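BlEst2 (Bacillus licheniformis, PDB 6WPX) probably hydrolyses ester bonds as a lipase or esterase of the alpha/beta-hydrolase class, with a C-terminal domain that autoinhibits it in the propeptide form. Local coordinates at residues 287-295 against 462-470. Residues are numbered along the deposited sequence; the frame is centred on the assembly and turned at random.
Sequences LSYPFIRGG and PFNRTIIRS
Phe-291 lays one face of its ring over the side-chain amide of Asn-464, the two planes only 22° apart and Phe-291 CD1 3.6 Å from Asn-464 CG. Asn-464 OD1 accepts a hydrogen bond from Ala-306 N, which helps fix the turn of the amide. With Phe-291 CG anti to its backbone N (chi1 173°), the ring also reaches Arg-293, whose guanidinium it meets with CZ over the centre of one face.

Two hydrogen bonds, both using Thr-466, tie the strands together at Pro-290 and Ile-292, the residues before and after Phe-291. Thr-466 N gives a nearly straight one to Pro-290 O at 2.8 Å, and the same carbonyl takes a CA-H...O contact from Arg-465. Ile-292 N then donates to Thr-466 OG1 at 2.9 Å, a side chain standing in for the backbone acceptor of a regular sheet. That hydroxyl is also bonded to Asp-452, which in turn forms a salt bridge with Arg-293.

Arg-465 is bent at chi2, its CD packing 3.8 Å from Tyr-289 CB, while NH1 bonds to Asn-464 O and NH2 pairs with Glu-308. A leucine in its place would probably leave Glu-308 without its charged mate and Asn-464 O without this donor.

Apolar contacts finish the interface: Ile-467 CG1 lies 3.8 Å from Tyr-289 CD1, and the side chains of Ile-292 and Ile-468 cross at about a right angle, their CD1 methyls 3.6 Å apart.

The strand segments run at 78° to each other, so pairing stops after this short crossing. An edge strand (290-297) of one antiparallel sheet thus crosses strand 462-473 of another at a steep angle, joining two sheets of the beta-rich C-terminal part of the chain.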
loop_
_atom_site.group_PDB
_atom_site.type_symbol
_atom_site.label_atom_id
_atom_site.label_comp_id
_atom_site.label_asym_id
_atom_site.label_seq_id
_atom_site.Cartn_x
_atom_site.Cartn_y
_atom_site.Cartn_z
ATOM N N LEU A 287 -16.549 3.278 -1.158
ATOM C CA LEU A 287 -15.378 4.143 -0.968
ATOM C C LEU A 287 -15.670 5.268 0.024
ATOM O O LEU A 287 -16.679 5.964 -0.115
ATOM C CB LEU A 287 -14.837 4.691 -2.319
ATOM C CG LEU A 287 -13.672 5.739 -2.318
ATOM C CD1 LEU A 287 -12.382 5.209 -1.671
ATOM C CD2 LEU A 287 -13.313 6.138 -3.727
ATOM N N SER A 288 -14.814 5.396 1.055
ATOM C CA SER A 288 -14.886 6.414 2.113
ATOM C C SER A 288 -13.712 7.353 1.939
ATOM O O SER A 288 -12.773 7.026 1.211
ATOM C CB SER A 288 -14.810 5.768 3.491
ATOM O OG SER A 288 -15.972 4.987 3.711
ATOM N N TYR A 289 -13.734 8.498 2.646
ATOM C CA TYR A 289 -12.705 9.495 2.494
ATOM C C TYR A 289 -12.172 9.941 3.809
ATOM O O TYR A 289 -12.930 10.032 4.783
ATOM C CB TYR A 289 -13.258 10.701 1.717
ATOM C CG TYR A 289 -13.816 10.324 0.363
ATOM C CD1 TYR A 289 -12.980 10.187 -0.744
ATOM C CD2 TYR A 289 -15.170 10.035 0.200
ATOM C CE1 TYR A 289 -13.494 9.846 -1.997
ATOM C CE2 TYR A 289 -15.678 9.629 -1.031
ATOM C CZ TYR A 289 -14.846 9.573 -2.135
ATOM O OH TYR A 289 -15.366 9.224 -3.360
ATOM N N PRO A 290 -10.860 10.252 3.867
ATOM C CA PRO A 290 -10.305 10.743 5.136
ATOM C C PRO A 290 -10.298 12.273 5.150
ATOM O O PRO A 290 -10.682 12.909 4.183
ATOM C CB PRO A 290 -8.864 10.221 5.076
ATOM C CG PRO A 290 -8.495 10.361 3.599
ATOM C CD PRO A 290 -9.810 10.171 2.816
ATOM N N PHE A 291 -9.781 12.838 6.224
ATOM C CA PHE A 291 -9.416 14.239 6.367
ATOM C C PHE A 291 -7.954 14.143 6.730
ATOM O O PHE A 291 -7.585 13.358 7.622
ATOM C CB PHE A 291 -10.202 14.989 7.460
ATOM C CG PHE A 291 -9.640 16.383 7.657
ATOM C CD1 PHE A 291 -9.871 17.386 6.718
ATOM C CD2 PHE A 291 -8.853 16.685 8.765
ATOM C CE1 PHE A 291 -9.370 18.672 6.908
ATOM C CE2 PHE A 291 -8.354 17.976 8.956
ATOM C CZ PHE A 291 -8.614 18.961 8.025
ATOM N N ILE A 292 -7.113 14.909 6.026
ATOM C CA ILE A 292 -5.663 14.828 6.201
ATOM C C ILE A 292 -4.991 16.167 6.302
ATOM O O ILE A 292 -5.264 17.060 5.512
ATOM C CB ILE A 292 -5.011 14.003 5.028
ATOM C CG1 ILE A 292 -5.645 12.617 4.840
ATOM C CG2 ILE A 292 -3.475 13.893 5.148
ATOM C CD1 ILE A 292 -5.280 11.952 3.527
ATOM N N ARG A 293 -4.013 16.258 7.232
ATOM C CA ARG A 293 -3.105 17.391 7.389
ATOM C C ARG A 293 -1.703 16.860 7.647
ATOM O O ARG A 293 -1.531 15.701 7.975
ATOM C CB ARG A 293 -3.566 18.384 8.482
ATOM C CG ARG A 293 -4.814 19.204 8.110
ATOM C CD ARG A 293 -4.540 20.208 6.988
ATOM N NE ARG A 293 -5.717 21.018 6.628
ATOM C CZ ARG A 293 -6.597 20.690 5.687
ATOM N NH1 ARG A 293 -6.496 19.534 5.049
ATOM N NH2 ARG A 293 -7.614 21.491 5.415
ATOM N N GLY A 294 -0.717 17.700 7.444
ATOM C CA GLY A 294 0.676 17.368 7.675
ATOM C C GLY A 294 1.478 18.626 7.908
ATOM O O GLY A 294 1.006 19.730 7.657
ATOM N N GLY A 295 2.698 18.461 8.368
ATOM C CA GLY A 295 3.557 19.605 8.634
ATOM C C GLY A 295 4.654 19.221 9.585
ATOM O O GLY A 295 4.994 18.043 9.716
ATOM N N PRO A 462 -21.010 21.506 9.101
ATOM C CA PRO A 462 -19.809 21.538 8.243
ATOM C C PRO A 462 -19.146 20.154 8.108
ATOM O O PRO A 462 -19.289 19.293 8.985
ATOM C CB PRO A 462 -18.867 22.501 8.983
ATOM C CG PRO A 462 -19.748 23.285 9.905
ATOM C CD PRO A 462 -20.819 22.329 10.314
ATOM N N PHE A 463 -18.491 19.943 6.989
ATOM C CA PHE A 463 -17.727 18.699 6.747
ATOM C C PHE A 463 -16.396 19.078 6.105
ATOM O O PHE A 463 -16.268 20.171 5.586
ATOM C CB PHE A 463 -18.474 17.727 5.827
ATOM C CG PHE A 463 -18.477 18.090 4.369
ATOM C CD1 PHE A 463 -17.437 17.724 3.543
ATOM C CD2 PHE A 463 -19.525 18.796 3.812
ATOM C CE1 PHE A 463 -17.441 18.057 2.207
ATOM C CE2 PHE A 463 -19.518 19.140 2.475
ATOM C CZ PHE A 463 -18.475 18.782 1.676
ATOM N N ASN A 464 -15.472 18.130 6.131
ATOM C CA ASN A 464 -14.128 18.255 5.529
ATOM C C ASN A 464 -13.639 16.855 5.104
ATOM O O ASN A 464 -13.783 15.946 5.880
ATOM C CB ASN A 464 -13.147 19.082 6.376
ATOM C CG ASN A 464 -13.029 18.669 7.827
ATOM O OD1 ASN A 464 -12.721 19.474 8.685
ATOM N ND2 ASN A 464 -13.252 17.408 8.110
ATOM N N ARG A 465 -13.117 16.737 3.891
ATOM C CA ARG A 465 -12.479 15.494 3.399
ATOM C C ARG A 465 -11.293 15.890 2.532
ATOM O O ARG A 465 -11.297 16.972 1.997
ATOM C CB ARG A 465 -13.406 14.549 2.634
ATOM C CG ARG A 465 -14.564 13.997 3.439
ATOM C CD ARG A 465 -14.208 13.052 4.550
ATOM N NE ARG A 465 -15.328 12.255 4.996
ATOM C CZ ARG A 465 -16.244 12.644 5.858
ATOM N NH1 ARG A 465 -16.185 13.841 6.403
ATOM N NH2 ARG A 465 -17.216 11.825 6.187
ATOM N N THR A 466 -10.356 14.980 2.401
ATOM C CA THR A 466 -9.149 15.143 1.605
ATOM C C THR A 466 -9.053 13.951 0.674
ATOM O O THR A 466 -8.980 12.811 1.134
ATOM C CB THR A 466 -7.909 15.223 2.492
ATOM O OG1 THR A 466 -8.149 16.087 3.599
ATOM C CG2 THR A 466 -6.701 15.696 1.720
ATOM N N ILE A 467 -9.059 14.217 -0.629
ATOM C CA ILE A 467 -8.962 13.181 -1.652
ATOM C C ILE A 467 -7.565 13.215 -2.204
ATOM O O ILE A 467 -7.069 14.281 -2.547
ATOM C CB ILE A 467 -10.030 13.390 -2.768
ATOM C CG1 ILE A 467 -11.458 13.371 -2.141
ATOM C CG2 ILE A 467 -9.880 12.340 -3.923
ATOM C CD1 ILE A 467 -12.575 13.705 -3.070
ATOM N N ILE A 468 -6.922 12.045 -2.282
ATOM C CA ILE A 468 -5.595 11.894 -2.866
ATOM C C ILE A 468 -5.707 11.084 -4.159
ATOM O O ILE A 468 -6.233 9.972 -4.155
ATOM C CB ILE A 468 -4.582 11.269 -1.870
ATOM C CG1 ILE A 468 -4.302 12.257 -0.720
ATOM C CG2 ILE A 468 -3.270 10.833 -2.603
ATOM C CD1 ILE A 468 -3.575 11.675 0.382
ATOM N N ARG A 469 -5.204 11.648 -5.256
ATOM C CA ARG A 469 -5.172 10.995 -6.562
ATOM C C ARG A 469 -3.718 10.784 -6.966
ATOM O O ARG A 469 -2.875 11.671 -6.787
ATOM C CB ARG A 469 -5.894 11.834 -7.616
ATOM C CG ARG A 469 -7.388 12.016 -7.345
ATOM C CD ARG A 469 -8.012 12.944 -8.363
ATOM N NE ARG A 469 -8.056 12.349 -9.700
ATOM C CZ ARG A 469 -8.398 13.007 -10.803
ATOM N NH1 ARG A 469 -8.713 14.295 -10.745
ATOM N NH2 ARG A 469 -8.418 12.385 -11.974
ATOM N N SER A 470 -3.443 9.605 -7.511
ATOM C CA SER A 470 -2.152 9.154 -7.999
ATOM C C SER A 470 -2.267 8.941 -9.492
ATOM O O SER A 470 -3.029 8.093 -9.931
ATOM C CB SER A 470 -1.759 7.847 -7.317
ATOM O OG SER A 470 -0.486 7.407 -7.757
#